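Long-range contacts in fimbrial subunit type 1 (Actinomyces oris, PDB 3UXF), which forms the major subunit of the type 1 fimbriae on the bacterial surface, covalently attached to the cell wall peptidoglycan: residues Asp76-Thr82 with Tyr138-Arg144; Lys49-Thr53 with Tyr177-Thr181; Glu381-Thr385 with Asp441-Tyr445. All blocks are in the same frame, centred on the assembly; numbering follows the deposited sequence.

Interactions 1 and 2 belong to the N-terminal pilin domain, with centres 13 Å apart, whereas interaction 3 lies in the prealbumin-like domain, its centre about 57 Å from that of interaction 1 and about 45 Å from that of interaction 2. Within the N-terminal pair, 49-53 comes first and 177-181 last, with both strands of interaction 1 between them; interaction 3 follows in series. Interactions 1 and 2 touch directly through the salt bridge between Glu142 OE1 and Lys49 NZ, 2.7 Å long, coupling a sheet strand to a loop. Interaction 3 touches neither, its nearest atoms being about 30 Å from interaction 2 and about 42 Å from interaction 1, as befits an elongated pilin built of separate beta domains.

Interaction 1 of 3, residues Asp76-Thr82 with Tyr138-Arg144; sequences DVEFTIT and YLVSETR
Strands 78-82 and 138-144 run antiparallel, their axes 4.5 Å apart at closest and 141° between directions, the central pair of a four-stranded sheet in the N-terminal pilin domain. The pairing is regular from Thr82-Leu139 to Phe79-Glu142, then shifts by one residue at a classic beta bulge, where Thr143 and Arg144 both face Glu78. Glu78 O takes a bond from Thr143 N and a weak, longer one from Arg144 N.

The bulge turns Thr143 toward the neighbouring strand. Its OG1, placed between the backbone N and the carbonyl carbon (chi1 47°), donates to the anti lone pair of Glu78 OE1 over 2.5 Å and accepts from Thr80 OG1 at 2.8 Å, linking the three side chains in a short chain of hydrogen bonds. On the face carrying Phe79, Ile81, Val140 and Glu142, Ile81 and Val140 lie side by side, CG2 to CG2 3.9 Å. Ile81 CD1 also rests 3.8 Å from Tyr138 CD1. Glu142 passes its CG over one face of the Phe79 ring and presses CD to within 3.3 Å of Val77 CG1, while its carboxylate is held by Thr145, Ala152 and Lys49.

At the end of strand 138-144, Arg144 bends at chi3 to form a salt bridge with Asp76, just before strand 78-82. The guanidinium and carboxylate planes are 43° apart, and Arg144 NH2 meets Asp76 OD1 at 3.0 Å from above the carboxylate plane.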
loop_
_atom_site.group_PDB
_atom_site.type_symbol
_atom_site.label_atom_id
_atom_site.label_comp_id
_atom_site.label_asym_id
_atom_site.label_seq_id
_atom_site.Cartn_x
_atom_site.Cartn_y
_atom_site.Cartn_z
ATOM N N ASP A 76 -15.569 4.796 -15.666
ATOM C CA ASP A 76 -15.045 3.954 -16.718
ATOM C C ASP A 76 -15.051 2.463 -16.419
ATOM O O ASP A 76 -14.233 1.720 -16.952
ATOM C CB ASP A 76 -13.631 4.409 -17.162
ATOM C CG ASP A 76 -13.358 4.077 -18.601
ATOM O OD1 ASP A 76 -14.329 4.080 -19.403
ATOM O OD2 ASP A 76 -12.194 3.764 -18.939
ATOM N N VAL A 77 -16.031 2.016 -15.636
ATOM C CA VAL A 77 -16.192 0.607 -15.354
ATOM C C VAL A 77 -17.435 0.131 -16.104
ATOM O O VAL A 77 -18.465 0.761 -15.995
ATOM C CB VAL A 77 -16.404 0.380 -13.861
ATOM C CG1 VAL A 77 -16.690 -1.064 -13.591
ATOM C CG2 VAL A 77 -15.138 0.822 -13.089
ATOM N N GLU A 78 -17.313 -0.951 -16.848
ATOM C CA GLU A 78 -18.478 -1.462 -17.595
ATOM C C GLU A 78 -19.171 -2.565 -16.808
ATOM O O GLU A 78 -18.512 -3.497 -16.336
ATOM C CB GLU A 78 -18.019 -2.028 -18.928
ATOM C CG GLU A 78 -19.162 -2.522 -19.767
ATOM C CD GLU A 78 -18.661 -3.278 -20.982
ATOM O OE1 GLU A 78 -18.374 -4.489 -20.883
ATOM O OE2 GLU A 78 -18.529 -2.632 -22.046
ATOM N N PHE A 79 -20.499 -2.480 -16.683
ATOM C CA PHE A 79 -21.316 -3.564 -16.146
ATOM C C PHE A 79 -22.177 -4.130 -17.236
ATOM O O PHE A 79 -22.677 -3.386 -18.068
ATOM C CB PHE A 79 -22.204 -3.076 -14.996
ATOM C CG PHE A 79 -21.438 -2.905 -13.715
ATOM C CD1 PHE A 79 -21.292 -3.968 -12.867
ATOM C CD2 PHE A 79 -20.849 -1.695 -13.397
ATOM C CE1 PHE A 79 -20.551 -3.847 -11.672
ATOM C CE2 PHE A 79 -20.097 -1.574 -12.223
ATOM C CZ PHE A 79 -19.996 -2.648 -11.346
ATOM N N THR A 80 -22.297 -5.443 -17.236
ATOM C CA THR A 80 -23.214 -6.134 -18.126
ATOM C C THR A 80 -24.307 -6.777 -17.276
ATOM O O THR A 80 -24.028 -7.385 -16.251
ATOM C CB THR A 80 -22.488 -7.203 -18.907
ATOM O OG1 THR A 80 -21.554 -6.570 -19.777
ATOM C CG2 THR A 80 -23.483 -8.019 -19.735
ATOM N N ILE A 81 -25.558 -6.654 -17.704
ATOM C CA ILE A 81 -26.617 -7.417 -17.067
ATOM C C ILE A 81 -27.137 -8.465 -18.041
ATOM O O ILE A 81 -27.300 -8.178 -19.237
ATOM C CB ILE A 81 -27.747 -6.504 -16.527
ATOM C CG1 ILE A 81 -28.457 -5.740 -17.653
ATOM C CG2 ILE A 81 -27.160 -5.510 -15.540
ATOM C CD1 ILE A 81 -29.691 -4.949 -17.166
ATOM N N THR A 82 -27.399 -9.671 -17.544
ATOM C CA THR A 82 -27.951 -10.714 -18.404
ATOM C C THR A 82 -29.258 -11.217 -17.800
ATOM O O THR A 82 -29.273 -11.636 -16.640
ATOM C CB THR A 82 -26.983 -11.886 -18.529
ATOM O OG1 THR A 82 -25.743 -11.400 -19.060
ATOM C CG2 THR A 82 -27.564 -12.960 -19.448
ATOM N N TYR A 138 -31.764 -10.712 -13.045
ATOM C CA TYR A 138 -30.585 -10.444 -13.853
ATOM C C TYR A 138 -29.298 -10.841 -13.160
ATOM O O TYR A 138 -29.140 -10.652 -11.957
ATOM C CB TYR A 138 -30.501 -8.955 -14.193
ATOM C CG TYR A 138 -31.551 -8.482 -15.163
ATOM C CD1 TYR A 138 -31.265 -8.351 -16.510
ATOM C CD2 TYR A 138 -32.828 -8.164 -14.729
ATOM C CE1 TYR A 138 -32.220 -7.920 -17.400
ATOM C CE2 TYR A 138 -33.789 -7.734 -15.612
ATOM C CZ TYR A 138 -33.481 -7.613 -16.946
ATOM O OH TYR A 138 -34.437 -7.182 -17.829
ATOM N N LEU A 139 -28.371 -11.373 -13.944
ATOM C CA LEU A 139 -27.034 -11.657 -13.470
ATOM C C LEU A 139 -26.222 -10.428 -13.844
ATOM O O LEU A 139 -26.183 -10.037 -15.006
ATOM C CB LEU A 139 -26.470 -12.899 -14.152
ATOM C CG LEU A 139 -25.085 -13.354 -13.697
ATOM C CD1 LEU A 139 -25.091 -13.664 -12.213
ATOM C CD2 LEU A 139 -24.647 -14.570 -14.498
ATOM N N VAL A 140 -25.596 -9.808 -12.852
ATOM C CA VAL A 140 -24.845 -8.578 -13.070
ATOM C C VAL A 140 -23.362 -8.844 -12.926
ATOM O O VAL A 140 -22.921 -9.369 -11.891
ATOM C CB VAL A 140 -25.275 -7.498 -12.074
ATOM C CG1 VAL A 140 -24.570 -6.155 -12.376
ATOM C CG2 VAL A 140 -26.813 -7.343 -12.098
ATOM N N SER A 141 -22.597 -8.480 -13.939
ATOM C CA SER A 141 -21.164 -8.750 -13.918
ATOM C C SER A 141 -20.367 -7.533 -14.375
ATOM O O SER A 141 -20.724 -6.842 -15.337
ATOM C CB SER A 141 -20.870 -9.957 -14.812
ATOM O OG SER A 141 -19.476 -10.255 -14.799
ATOM N N GLU A 142 -19.254 -7.265 -13.695
ATOM C CA GLU A 142 -18.372 -6.210 -14.154
ATOM C C GLU A 142 -17.488 -6.732 -15.275
ATOM O O GLU A 142 -16.652 -7.607 -15.055
ATOM C CB GLU A 142 -17.504 -5.719 -12.989
ATOM C CG GLU A 142 -16.636 -4.533 -13.327
ATOM C CD GLU A 142 -15.959 -3.954 -12.081
ATOM O OE1 GLU A 142 -16.602 -3.886 -11.016
ATOM O OE2 GLU A 142 -14.793 -3.533 -12.181
ATOM N N THR A 143 -17.698 -6.226 -16.484
ATOM C CA THR A 143 -17.091 -6.842 -17.665
ATOM C C THR A 143 -15.939 -6.059 -18.293
ATOM O O THR A 143 -15.268 -6.569 -19.212
ATOM C CB THR A 143 -18.160 -7.104 -18.748
ATOM O OG1 THR A 143 -18.975 -5.932 -18.902
ATOM C CG2 THR A 143 -19.043 -8.286 -18.338
ATOM N N ARG A 144 -15.754 -4.811 -17.866
ATOM C CA ARG A 144 -14.502 -4.102 -18.176
ATOM C C ARG A 144 -14.081 -3.248 -17.001
ATOM O O ARG A 144 -14.852 -2.407 -16.516
ATOM C CB ARG A 144 -14.593 -3.222 -19.434
ATOM C CG ARG A 144 -13.193 -2.782 -19.876
ATOM C CD ARG A 144 -13.175 -1.779 -21.011
ATOM N NE ARG A 144 -14.156 -0.713 -20.838
ATOM C CZ ARG A 144 -14.037 0.325 -20.005
ATOM N NH1 ARG A 144 -12.971 0.474 -19.217
ATOM N NH2 ARG A 144 -15.016 1.219 -19.956
HETATM O O HOH W 1 -24.170 -10.414 -17.047
#

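Interaction 2 of 3, residues Lys49-Thr53 with Tyr177-Thr181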
loop_
_atom_site.group_PDB
_atom_site.type_symbol
_atom_site.label_atom_id
_atom_site.label_comp_id
_atom_site.label_asym_id
_atom_site.label_seq_id
_atom_site.Cartn_x
_atom_site.Cartn_y
_atom_site.Cartn_z
ATOM N N LYS A 49 -20.773 1.999 -8.268
ATOM C CA LYS A 49 -19.405 1.485 -8.245
ATOM C C LYS A 49 -18.542 2.417 -7.389
ATOM O O LYS A 49 -18.431 3.613 -7.667
ATOM C CB LYS A 49 -18.855 1.385 -9.669
ATOM C CG LYS A 49 -17.373 0.919 -9.724
ATOM C CD LYS A 49 -17.235 -0.550 -9.323
ATOM C CE LYS A 49 -15.720 -0.944 -9.283
ATOM N NZ LYS A 49 -15.595 -2.379 -8.984
ATOM N N CYS A 50 -17.967 1.840 -6.336
ATOM C CA CYS A 50 -17.227 2.587 -5.317
ATOM C C CYS A 50 -15.860 1.952 -5.122
ATOM O O CYS A 50 -15.704 0.752 -5.274
ATOM C CB CYS A 50 -17.995 2.529 -3.988
ATOM S SG CYS A 50 -19.719 3.110 -4.096
ATOM N N GLU A 51 -14.865 2.756 -4.754
ATOM C CA GLU A 51 -13.509 2.232 -4.575
ATOM C C GLU A 51 -13.427 1.218 -3.442
ATOM O O GLU A 51 -12.735 0.207 -3.568
ATOM C CB GLU A 51 -12.529 3.374 -4.268
ATOM C CG GLU A 51 -12.266 4.281 -5.416
ATOM C CD GLU A 51 -11.031 5.177 -5.177
ATOM O OE1 GLU A 51 -10.353 4.994 -4.143
ATOM O OE2 GLU A 51 -10.744 6.055 -6.017
ATOM N N GLN A 52 -14.121 1.521 -2.344
ATOM C CA GLN A 52 -14.144 0.693 -1.136
ATOM C C GLN A 52 -15.525 0.141 -0.843
ATOM O O GLN A 52 -16.530 0.843 -0.985
ATOM C CB GLN A 52 -13.712 1.522 0.085
ATOM C CG GLN A 52 -12.251 1.892 0.072
ATOM C CD GLN A 52 -11.361 0.675 -0.036
ATOM O OE1 GLN A 52 -10.372 0.684 -0.776
ATOM N NE2 GLN A 52 -11.704 -0.387 0.699
ATOM N N THR A 53 -15.564 -1.109 -0.398
ATOM C CA THR A 53 -16.816 -1.729 -0.023
ATOM C C THR A 53 -16.610 -2.530 1.267
ATOM O O THR A 53 -17.455 -2.502 2.166
ATOM C CB THR A 53 -17.332 -2.632 -1.156
ATOM O OG1 THR A 53 -16.475 -3.766 -1.289
ATOM C CG2 THR A 53 -17.371 -1.876 -2.478
ATOM N N TYR A 177 -25.196 -1.859 -4.466
ATOM C CA TYR A 177 -23.828 -1.456 -4.168
ATOM C C TYR A 177 -22.979 -2.714 -4.084
ATOM O O TYR A 177 -22.835 -3.303 -3.016
ATOM C CB TYR A 177 -23.772 -0.689 -2.846
ATOM C CG TYR A 177 -24.596 0.579 -2.836
ATOM C CD1 TYR A 177 -23.997 1.822 -2.980
ATOM C CD2 TYR A 177 -25.973 0.531 -2.689
ATOM C CE1 TYR A 177 -24.746 2.979 -2.974
ATOM C CE2 TYR A 177 -26.730 1.682 -2.682
ATOM C CZ TYR A 177 -26.112 2.904 -2.822
ATOM O OH TYR A 177 -26.863 4.053 -2.819
ATOM N N PRO A 178 -22.438 -3.134 -5.221
ATOM C CA PRO A 178 -21.670 -4.380 -5.291
ATOM C C PRO A 178 -20.413 -4.365 -4.433
ATOM O O PRO A 178 -19.842 -3.312 -4.159
ATOM C CB PRO A 178 -21.306 -4.489 -6.774
ATOM C CG PRO A 178 -21.403 -3.114 -7.299
ATOM C CD PRO A 178 -22.470 -2.431 -6.513
ATOM N N LYS A 179 -19.998 -5.553 -4.018
ATOM C CA LYS A 179 -18.822 -5.734 -3.182
ATOM C C LYS A 179 -17.570 -5.990 -4.019
ATOM O O LYS A 179 -17.607 -6.728 -5.001
ATOM C CB LYS A 179 -19.069 -6.934 -2.248
ATOM C CG LYS A 179 -17.889 -7.279 -1.324
ATOM C CD LYS A 179 -18.039 -8.677 -0.672
ATOM C CE LYS A 179 -18.504 -8.588 0.783
ATOM N NZ LYS A 179 -17.612 -7.737 1.637
ATOM N N ASN A 180 -16.441 -5.418 -3.593
ATOM C CA ASN A 180 -15.171 -5.765 -4.211
ATOM C C ASN A 180 -14.770 -7.225 -4.055
ATOM O O ASN A 180 -14.915 -7.819 -2.979
ATOM C CB ASN A 180 -14.075 -4.909 -3.599
ATOM C CG ASN A 180 -14.054 -3.513 -4.136
ATOM O OD1 ASN A 180 -14.687 -3.201 -5.147
ATOM N ND2 ASN A 180 -13.257 -2.662 -3.500
ATOM N N THR A 181 -14.216 -7.804 -5.107
ATOM C CA THR A 181 -13.723 -9.164 -5.035
ATOM C C THR A 181 -12.479 -9.288 -4.179
ATOM O O THR A 181 -12.161 -10.387 -3.718
ATOM C CB THR A 181 -13.316 -9.686 -6.421
ATOM O OG1 THR A 181 -12.421 -8.758 -7.048
ATOM C CG2 THR A 181 -14.553 -9.875 -7.300
HETATM O O HOH W 2 -13.923 -0.954 -6.554
HETATM O O HOH W 3 -16.888 -3.157 -6.501
HETATM O O HOH W 4 -18.169 -1.085 -5.742
#
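Asn180 clasps the loop 49-53 with its backbone and its side chain, joining two irregular loops that follow strands 44-48 and 170-176, parallel neighbours in one sheet of the N-terminal pilin domain. Two direct hydrogen bonds span the contact. Asn180 N donates to Thr53 OG1 over 2.8 Å and nearly straight, at 170°; that hydroxyl sits between its own backbone N and carbonyl carbon (chi1 69°), while CG2 packs 3.3 Å from Pro178 O. The amide of Asn180 supplies the second bond, ND2 to Glu51 O at 2.9 Å. Glu51 O lies in the amide plane, although the donor stands above the carbonyl plane, 38° out of it.

Water satisfies the remaining oxygen of the amide. Asn180 OD1 accepts a hydrogen bond from a water 2.6 Å away, which accepts one from Lys49 NZ, and a second water lies 2.8 Å from Asn180 OD1, within donating distance of Cys50 O too. Lys49 NZ itself is 4.0 Å from Asn180 OD1, so the link is solvent-mediated. The strongest partner of Lys49 NZ is the Glu142 carboxylate, which probably balances its charge, and Ile150 O accepts a further hydrogen bond. The disulfide from Cys50 to Cys71 ties the same loop to a third part of the chain. A further water accepts from Cys50 N at 3.0 Å and approaches Pro178 O.

Interaction 3 of 3, residues Glu381-Thr385 with Asp441-Tyr445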
loop_
_atom_site.group_PDB
_atom_site.type_symbol
_atom_site.label_atom_id
_atom_site.label_comp_id
_atom_site.label_asym_id
_atom_site.label_seq_id
_atom_site.Cartn_x
_atom_site.Cartn_y
_atom_site.Cartn_z
ATOM N N GLU A 381 20.726 7.878 18.777
ATOM C CA GLU A 381 19.340 8.097 19.180
ATOM C C GLU A 381 19.363 8.284 20.690
ATOM O O GLU A 381 20.197 7.686 21.359
ATOM C CB GLU A 381 18.452 6.938 18.769
ATOM C CG GLU A 381 18.171 6.968 17.254
ATOM C CD GLU A 381 17.293 5.835 16.758
ATOM O OE1 GLU A 381 17.346 4.713 17.288
ATOM O OE2 GLU A 381 16.535 6.071 15.814
ATOM N N CYS A 382 18.514 9.153 21.232
ATOM C CA CYS A 382 18.583 9.402 22.682
ATOM C C CYS A 382 17.253 9.870 23.207
ATOM O O CYS A 382 16.381 10.300 22.462
ATOM C CB CYS A 382 19.644 10.447 23.038
ATOM S SG CYS A 382 19.258 12.067 22.288
ATOM N N THR A 383 17.141 9.798 24.529
ATOM C CA THR A 383 15.982 10.306 25.224
ATOM C C THR A 383 16.439 11.559 25.952
ATOM O O THR A 383 17.413 11.516 26.732
ATOM C CB THR A 383 15.542 9.279 26.246
ATOM O OG1 THR A 383 15.100 8.103 25.560
ATOM C CG2 THR A 383 14.384 9.859 27.093
ATOM N N LYS A 384 15.797 12.683 25.665
ATOM C CA LYS A 384 16.102 13.947 26.335
ATOM C C LYS A 384 15.596 13.828 27.758
ATOM O O LYS A 384 14.502 13.295 28.001
ATOM C CB LYS A 384 15.383 15.084 25.613
ATOM C CG LYS A 384 15.580 16.481 26.156
ATOM C CD LYS A 384 14.932 17.452 25.187
ATOM C CE LYS A 384 14.381 18.679 25.867
ATOM N NZ LYS A 384 15.468 19.577 26.297
ATOM N N THR A 385 16.420 14.276 28.703
ATOM C CA THR A 385 16.033 14.236 30.108
ATOM C C THR A 385 16.389 15.550 30.792
ATOM O O THR A 385 17.020 16.425 30.226
ATOM C CB THR A 385 16.774 13.160 30.873
ATOM O OG1 THR A 385 18.171 13.498 30.889
ATOM C CG2 THR A 385 16.550 11.769 30.260
ATOM N N ASP A 441 9.878 12.757 24.525
ATOM C CA ASP A 441 11.306 12.992 24.768
ATOM C C ASP A 441 12.148 11.827 24.251
ATOM O O ASP A 441 13.375 11.953 24.212
ATOM C CB ASP A 441 11.582 13.199 26.258
ATOM C CG ASP A 441 11.201 14.560 26.726
ATOM O OD1 ASP A 441 11.170 15.503 25.892
ATOM O OD2 ASP A 441 10.928 14.667 27.942
ATOM N N GLU A 442 11.524 10.710 23.868
ATOM C CA GLU A 442 12.299 9.612 23.303
ATOM C C GLU A 442 12.646 9.859 21.825
ATOM O O GLU A 442 13.517 9.182 21.263
ATOM C CB GLU A 442 11.586 8.283 23.451
ATOM C CG GLU A 442 11.487 7.858 24.912
ATOM C CD GLU A 442 10.882 6.492 25.075
ATOM O OE1 GLU A 442 10.090 6.070 24.200
ATOM O OE2 GLU A 442 11.204 5.840 26.091
ATOM N N ASP A 443 11.996 10.836 21.205
ATOM C CA ASP A 443 12.094 11.035 19.739
ATOM C C ASP A 443 13.160 12.077 19.404
ATOM O O ASP A 443 12.885 13.112 18.807
ATOM C CB ASP A 443 10.744 11.459 19.181
ATOM C CG ASP A 443 9.702 10.370 19.324
ATOM O OD1 ASP A 443 9.978 9.206 18.968
ATOM O OD2 ASP A 443 8.599 10.660 19.829
ATOM N N TYR A 444 14.402 11.774 19.789
ATOM C CA TYR A 444 15.529 12.674 19.560
ATOM C C TYR A 444 16.741 11.943 19.000
ATOM O O TYR A 444 16.927 10.738 19.223
ATOM C CB TYR A 444 15.942 13.348 20.862
ATOM C CG TYR A 444 15.130 14.560 21.206
ATOM C CD1 TYR A 444 15.450 15.790 20.675
ATOM C CD2 TYR A 444 14.080 14.478 22.116
ATOM C CE1 TYR A 444 14.730 16.902 20.989
ATOM C CE2 TYR A 444 13.343 15.611 22.441
ATOM C CZ TYR A 444 13.697 16.813 21.886
ATOM O OH TYR A 444 12.988 17.964 22.205
ATOM N N TYR A 445 17.578 12.703 18.305
ATOM C CA TYR A 445 18.976 12.323 18.151
ATOM C C TYR A 445 19.807 13.159 19.127
ATOM O O TYR A 445 19.325 14.171 19.634
ATOM C CB TYR A 445 19.434 12.662 16.731
ATOM C CG TYR A 445 18.748 11.822 15.694
ATOM C CD1 TYR A 445 18.851 10.433 15.731
ATOM C CD2 TYR A 445 18.016 12.401 14.667
ATOM C CE1 TYR A 445 18.206 9.636 14.760
ATOM C CE2 TYR A 445 17.363 11.623 13.683
ATOM C CZ TYR A 445 17.475 10.232 13.741
ATOM O OH TYR A 445 16.817 9.448 12.805
HETATM O O HOH W 5 15.164 8.072 14.620
HETATM O O HOH W 6 13.975 6.148 27.126
HETATM O O HOH W 7 12.934 15.583 29.516
#
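Cys382 O and Glu442 O stand 3.3 Å apart, two acceptors without a proton to share, where the end of strand 376-385 meets a turn leading into strand 444-451 of the prealbumin-like domain. Across the contact the backbone makes two hydrogen bonds, one on either side of an inverse gamma turn centred on Asp443. Cys382 N donates to Tyr444 O over 3.0 Å, well above the carbonyl plane (44° out of it), whereas Lys384 N reaches Asp441 O at 2.9 Å, before the turn.

The side chains fill in around this sparse frame. Lys384 leaves the backbone with CG anti to its N (chi1 -180°) and lays its methylenes obliquely against Tyr444, CD 3.6 Å from CZ; the same ring makes a cation-pi contact with Arg466. Glu381 lies beside Tyr445 and points the same way, CG 3.7 Å from CE1, with carboxylate and ring planes only 19° apart. One water donates to both Glu381 OE2 and Tyr445 OH, and that hydroxyl also bonds to Arg426 O. Thr383 OG1 and Glu442 OE2 share another water, while Arg392 bonds to Thr383 OG1 and Glu442 O.

Cys382 SG is joined to Cys446 by a disulfide, one residue past the contact. This cross-link covalently joins the two strands beside a spot where their backbone pairing is thin, and probably reinforces it.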